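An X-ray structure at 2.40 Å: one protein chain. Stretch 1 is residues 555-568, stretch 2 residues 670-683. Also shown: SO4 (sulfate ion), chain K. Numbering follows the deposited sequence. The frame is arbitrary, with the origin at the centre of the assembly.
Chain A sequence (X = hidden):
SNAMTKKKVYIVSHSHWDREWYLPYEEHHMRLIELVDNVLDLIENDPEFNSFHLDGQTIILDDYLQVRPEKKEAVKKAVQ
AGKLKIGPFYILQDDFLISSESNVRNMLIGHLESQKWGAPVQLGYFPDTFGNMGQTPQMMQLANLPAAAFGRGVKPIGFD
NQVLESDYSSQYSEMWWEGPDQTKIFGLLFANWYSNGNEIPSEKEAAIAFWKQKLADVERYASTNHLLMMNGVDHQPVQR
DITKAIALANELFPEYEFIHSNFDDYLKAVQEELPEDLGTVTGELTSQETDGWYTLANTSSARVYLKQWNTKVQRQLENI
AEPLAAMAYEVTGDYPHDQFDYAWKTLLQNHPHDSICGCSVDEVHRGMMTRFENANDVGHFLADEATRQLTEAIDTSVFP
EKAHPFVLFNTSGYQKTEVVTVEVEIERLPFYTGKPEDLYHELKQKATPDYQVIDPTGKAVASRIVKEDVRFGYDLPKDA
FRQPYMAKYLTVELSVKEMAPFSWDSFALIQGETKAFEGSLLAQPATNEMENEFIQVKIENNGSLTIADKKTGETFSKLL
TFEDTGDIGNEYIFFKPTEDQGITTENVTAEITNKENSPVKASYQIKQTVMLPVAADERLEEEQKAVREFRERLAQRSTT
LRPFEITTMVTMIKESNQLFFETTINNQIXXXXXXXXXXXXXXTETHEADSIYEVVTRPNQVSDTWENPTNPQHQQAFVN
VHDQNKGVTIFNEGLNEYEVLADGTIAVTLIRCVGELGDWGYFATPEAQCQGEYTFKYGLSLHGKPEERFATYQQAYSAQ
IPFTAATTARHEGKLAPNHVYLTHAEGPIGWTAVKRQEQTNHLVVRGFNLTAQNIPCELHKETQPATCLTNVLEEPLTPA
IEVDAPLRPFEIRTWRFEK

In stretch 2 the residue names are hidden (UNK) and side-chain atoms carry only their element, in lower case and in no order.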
# COMPACT_ATOMS: atom_id res chain seq x y z
N THR A 555 -45.46 13.58 13.43
CA THR A 555 -44.62 14.66 12.92
C THR A 555 -43.28 14.65 13.65
O THR A 555 -43.20 14.30 14.83
CB THR A 555 -45.28 16.04 13.08
OG1 THR A 555 -45.45 16.33 14.47
CG2 THR A 555 -46.64 16.06 12.39
N PHE A 556 -42.24 15.05 12.93
CA PHE A 556 -40.89 15.15 13.49
C PHE A 556 -40.24 16.41 12.95
O PHE A 556 -40.30 16.67 11.74
CB PHE A 556 -40.05 13.92 13.13
CG PHE A 556 -40.69 12.62 13.51
CD1 PHE A 556 -41.55 11.96 12.63
CD2 PHE A 556 -40.45 12.04 14.74
CE1 PHE A 556 -42.14 10.76 12.98
CE2 PHE A 556 -41.04 10.84 15.10
CZ PHE A 556 -41.88 10.20 14.21
N SER A 557 -39.63 17.20 13.83
CA SER A 557 -39.06 18.48 13.46
C SER A 557 -37.60 18.56 13.88
O SER A 557 -37.11 17.75 14.68
CB SER A 557 -39.85 19.64 14.09
OG SER A 557 -39.86 19.54 15.50
N LYS A 558 -36.90 19.55 13.33
CA LYS A 558 -35.49 19.82 13.60
C LYS A 558 -34.59 18.65 13.22
O LYS A 558 -33.50 18.49 13.78
CB LYS A 558 -35.26 20.22 15.06
CG LYS A 558 -36.02 21.46 15.48
CD LYS A 558 -35.80 21.78 16.95
CE LYS A 558 -36.57 23.02 17.36
NZ LYS A 558 -36.38 23.35 18.79
N LEU A 559 -35.02 17.83 12.26
CA LEU A 559 -34.20 16.72 11.80
C LEU A 559 -33.10 17.22 10.87
O LEU A 559 -33.23 18.27 10.23
CB LEU A 559 -35.06 15.68 11.08
CG LEU A 559 -36.16 15.03 11.93
CD1 LEU A 559 -37.05 14.14 11.07
CD2 LEU A 559 -35.55 14.24 13.07
N LEU A 560 -32.01 16.45 10.79
CA LEU A 560 -30.85 16.78 9.97
C LEU A 560 -30.22 18.10 10.43
O LEU A 560 -30.00 19.03 9.64
CB LEU A 560 -31.20 16.83 8.48
CG LEU A 560 -30.05 16.76 7.48
CD1 LEU A 560 -29.41 15.38 7.50
CD2 LEU A 560 -30.52 17.13 6.08
N THR A 561 -29.93 18.19 11.73
CA THR A 561 -29.23 19.32 12.31
C THR A 561 -27.79 18.93 12.58
O THR A 561 -27.53 17.87 13.17
CB THR A 561 -29.91 19.79 13.60
OG1 THR A 561 -31.22 20.29 13.30
CG2 THR A 561 -29.10 20.88 14.28
N PHE A 562 -26.86 19.77 12.15
CA PHE A 562 -25.43 19.49 12.28
C PHE A 562 -24.86 20.19 13.51
O PHE A 562 -25.24 21.32 13.83
CB PHE A 562 -24.68 19.92 11.02
CG PHE A 562 -25.10 19.17 9.79
CD1 PHE A 562 -24.62 17.90 9.54
CD2 PHE A 562 -25.98 19.73 8.88
CE1 PHE A 562 -25.00 17.20 8.41
CE2 PHE A 562 -26.37 19.04 7.75
CZ PHE A 562 -25.88 17.77 7.52
N GLU A 563 -23.94 19.51 14.18
CA GLU A 563 -23.35 19.99 15.43
C GLU A 563 -21.86 19.70 15.42
O GLU A 563 -21.46 18.55 15.21
CB GLU A 563 -24.02 19.33 16.64
CG GLU A 563 -23.41 19.72 17.98
CD GLU A 563 -23.71 18.71 19.06
OE1 GLU A 563 -23.02 17.67 19.12
OE2 GLU A 563 -24.65 18.95 19.86
N ASP A 564 -21.05 20.73 15.65
CA ASP A 564 -19.61 20.59 15.70
C ASP A 564 -19.11 21.06 17.06
O ASP A 564 -19.48 22.14 17.53
CB ASP A 564 -18.92 21.39 14.59
CG ASP A 564 -17.42 21.21 14.59
OD1 ASP A 564 -16.93 20.24 13.98
OD2 ASP A 564 -16.72 22.05 15.20
N THR A 565 -18.28 20.23 17.70
CA THR A 565 -17.64 20.57 18.96
C THR A 565 -16.16 20.27 18.85
O THR A 565 -15.71 19.56 17.95
CB THR A 565 -18.24 19.79 20.14
OG1 THR A 565 -17.88 18.41 20.04
CG2 THR A 565 -19.76 19.91 20.16
N GLY A 566 -15.39 20.82 19.80
CA GLY A 566 -13.98 20.51 19.86
C GLY A 566 -13.73 19.11 20.38
O GLY A 566 -14.57 18.48 21.01
N ASP A 567 -12.52 18.62 20.11
CA ASP A 567 -12.11 17.30 20.59
C ASP A 567 -10.61 17.34 20.83
O ASP A 567 -9.83 17.44 19.88
CB ASP A 567 -12.48 16.20 19.59
CG ASP A 567 -12.08 14.82 20.08
OD1 ASP A 567 -11.81 14.66 21.28
OD2 ASP A 567 -12.06 13.88 19.25
N ILE A 568 -10.22 17.27 22.10
CA ILE A 568 -8.81 17.30 22.47
C ILE A 568 -8.43 15.95 23.06
O ILE A 568 -7.59 15.86 23.97
CB ILE A 568 -8.51 18.45 23.45
CG1 ILE A 568 -9.42 18.36 24.68
CG2 ILE A 568 -8.67 19.79 22.75
CD1 ILE A 568 -9.13 19.42 25.72
N UNK A 670 -9.26 21.04 12.32
CA UNK A 670 -8.60 20.05 13.16
C UNK A 670 -9.19 20.06 14.56
O UNK A 670 -9.81 21.04 14.99
n UNK A 670 -2.83 21.13 10.74
c UNK A 670 -4.24 20.68 10.65
c UNK A 670 -4.93 20.66 12.00
c UNK A 670 -6.40 20.27 11.88
c UNK A 670 -7.09 20.31 13.23
N UNK A 671 -9.00 18.95 15.27
CA UNK A 671 -9.35 18.82 16.68
C UNK A 671 -10.83 19.08 16.93
O UNK A 671 -11.21 19.89 17.78
c UNK A 671 -7.00 19.45 17.40
c UNK A 671 -8.48 19.74 17.54
o UNK A 671 -6.62 18.26 17.41
o UNK A 671 -6.22 20.42 17.28
N UNK A 672 -11.69 18.39 16.17
CA UNK A 672 -13.12 18.60 16.29
C UNK A 672 -13.86 17.34 15.89
O UNK A 672 -13.29 16.39 15.34
n UNK A 672 -14.70 19.69 13.17
c UNK A 672 -13.59 19.49 13.96
c UNK A 672 -13.59 19.78 15.43
n UNK A 672 -13.16 18.94 11.89
c UNK A 672 -12.62 19.02 13.15
c UNK A 672 -14.41 19.35 11.92
N UNK A 673 -15.17 17.33 16.16
CA UNK A 673 -16.06 16.23 15.81
C UNK A 673 -17.35 16.81 15.27
O UNK A 673 -17.97 17.67 15.91
n UNK A 673 -19.89 15.34 20.52
c UNK A 673 -17.30 14.19 16.72
n UNK A 673 -19.15 13.17 20.47
c UNK A 673 -16.34 15.33 17.01
n UNK A 673 -18.63 14.60 18.74
c UNK A 673 -19.22 14.37 19.91
c UNK A 673 -17.87 13.60 17.99
N UNK A 674 -17.77 16.34 14.09
CA UNK A 674 -19.00 16.79 13.45
C UNK A 674 -20.02 15.66 13.46
O UNK A 674 -19.71 14.54 13.05
c UNK A 674 -19.63 17.82 9.74
c UNK A 674 -20.49 19.02 11.77
c UNK A 674 -18.73 17.25 12.01
c UNK A 674 -19.96 17.70 11.22
N UNK A 675 -21.23 15.97 13.91
CA UNK A 675 -22.31 14.99 13.98
C UNK A 675 -23.56 15.57 13.33
O UNK A 675 -23.67 16.78 13.10
c UNK A 675 -22.63 14.59 15.42
n UNK A 675 -22.39 13.76 18.49
n UNK A 675 -23.21 15.09 20.18
c UNK A 675 -23.05 13.89 19.64
c UNK A 675 -21.80 14.87 17.76
n UNK A 675 -23.55 12.82 20.25
c UNK A 675 -21.42 14.50 16.34
N UNK A 676 -24.51 14.68 13.03
CA UNK A 676 -25.82 15.05 12.53
C UNK A 676 -26.86 14.57 13.53
O UNK A 676 -26.75 13.46 14.06
c UNK A 676 -27.46 14.87 10.61
c UNK A 676 -26.08 14.47 11.11
c UNK A 676 -25.91 12.96 11.10
N UNK A 677 -27.86 15.40 13.79
CA UNK A 677 -28.82 15.17 14.86
C UNK A 677 -30.19 14.82 14.28
O UNK A 677 -30.60 15.37 13.25
c UNK A 677 -26.56 16.23 16.61
c UNK A 677 -28.01 16.49 16.98
c UNK A 677 -28.94 16.40 15.77
c UNK A 677 -28.16 17.85 17.65
N UNK A 678 -30.89 13.91 14.95
CA UNK A 678 -32.24 13.51 14.57
C UNK A 678 -33.11 13.41 15.81
O UNK A 678 -33.23 12.34 16.42
c UNK A 678 -30.32 12.34 9.99
c UNK A 678 -31.56 12.24 12.48
c UNK A 678 -32.24 12.18 13.81
c UNK A 678 -30.26 11.80 12.32
c UNK A 678 -32.24 12.72 11.37
c UNK A 678 -29.64 11.85 11.09
c UNK A 678 -31.62 12.78 10.13
N UNK A 679 -33.72 14.52 16.23
CA UNK A 679 -34.62 14.47 17.39
C UNK A 679 -35.85 13.61 17.10
O UNK A 679 -36.65 13.93 16.22
c UNK A 679 -34.99 15.94 17.61
c UNK A 679 -33.50 15.89 15.76
c UNK A 679 -33.90 16.71 16.95
N UNK A 680 -35.98 12.51 17.85
CA UNK A 680 -37.12 11.62 17.67
C UNK A 680 -38.37 12.12 18.37
O UNK A 680 -39.48 11.76 17.96
c UNK A 680 -35.54 9.67 17.46
c UNK A 680 -36.77 10.22 18.18
o UNK A 680 -36.52 10.27 19.59
N UNK A 681 -38.22 12.93 19.41
CA UNK A 681 -39.37 13.46 20.13
C UNK A 681 -39.94 12.56 21.19
O UNK A 681 -41.00 12.88 21.74
N UNK A 682 -39.29 11.43 21.48
CA UNK A 682 -39.78 10.50 22.49
C UNK A 682 -38.63 10.06 23.38
O UNK A 682 -37.56 9.69 22.88
c UNK A 682 -40.45 9.28 21.83
c UNK A 682 -39.99 7.66 18.04
c UNK A 682 -39.81 8.86 20.53
s UNK A 682 -40.85 7.70 19.61
N UNK A 683 -38.85 10.10 24.69
CA UNK A 683 -37.86 9.69 25.68
C UNK A 683 -38.24 8.29 26.15
O UNK A 683 -39.21 8.12 26.90
c UNK A 683 -36.82 10.18 27.90
c UNK A 683 -37.79 10.68 26.85
c UNK A 683 -37.39 12.06 26.35
S SO4 K . -39.84 24.31 19.30
O1 SO4 K . -40.03 23.06 18.58
O2 SO4 K . -39.49 25.37 18.36
O3 SO4 K . -41.09 24.66 19.99
O4 SO4 K . -38.78 24.15 20.29

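Position 670 carries four carbons in a row ending in nitrogen, pointing away from stretch 1 and touching none of it: Lys670. Position 671 has two carbons, the second bearing two oxygens, and its backbone O accepts from Asp567 N at 3.0 Å. Two oxygens, with no nitrogen, make it Asp671.

At 672 one carbon leads to a five-membered ring of three carbons and two nitrogens, and a ring nitrogen meets the Asp564 carboxylate: His672. Its ND1 donates to Asp564 OD1 at a very short 2.4 Å, the oxygen lying at the ring edge, near its plane; NE2 is bonded elsewhere in the structure.

Position 673 shows three carbons, a nitrogen, then a carbon with two more nitrogens, its end nearing Glu563 and Thr565: Arg673. Its backbone pairs with Thr565 both ways, N to Thr565 O at 2.9 Å and O from Thr565 N at 3.1 Å. Position 674 has four carbons forked at the second, an end near Asp564 CB and the Phe562 side: Leu674, with CD1 4.0 Å from Asp564 CB.

Position 675 repeats the three carbons, nitrogen and three-way carbon pattern, and one terminal nitrogen meets Glu563: Arg675. NH1 bonds OE1 of Glu563 at 2.8 Å, a salt bridge near the guanidinium plane. Arg673 NH1 is 4.1 Å from that same Glu563 OE1, but the oxygen lies well out of its plane, so only charge acts there.

Position 676 is one carbon carrying two, packed against Leu560 and Phe562: Val676, its CG2 3.7 Å from Leu560 CD1. Four carbons forked at the second mark 677, beside Thr561 and Glu563: Leu677, with CD1 4.0 Å from Glu563 CB.

Position 678 has one carbon and a six-carbon ring near Leu559 and Leu560: Phe678, whose CZ lies 4.0 Å from Leu560 CD1. At 679 three carbons close onto the backbone N, packing on Leu559: Pro679, CD 3.8 Å from Leu559 CD2.

Position 680 has one carbon bearing an oxygen and a carbon, pointing away; its backbone O lies 3.4 Å from Phe556 CD2: Thr680. Position 681 has no side chain, and its backbone angles would jam a CB against the preceding carbonyl: Gly681. Position 682 is an unbranched chain of two carbons, sulfur and carbon, its last carbon near the Phe556 ring: Met682, CE 4.5 Å from Phe556 CE2. Position 683 has one carbon carrying two, out of reach of stretch 1: Val683.

The contact is an antiparallel ladder in which paired backbones set the register and alternation sends successive side chains to opposite faces: Glu563 with both arginines on one, Phe562 with Val676 and Leu674 on the other, beside Asp564. Around the corner at Lys558, Leu559 and Leu560 pack on Phe678, and Leu559 also on Pro679.

Stretch 2 670-683: KDHRLRVLFPTGMV
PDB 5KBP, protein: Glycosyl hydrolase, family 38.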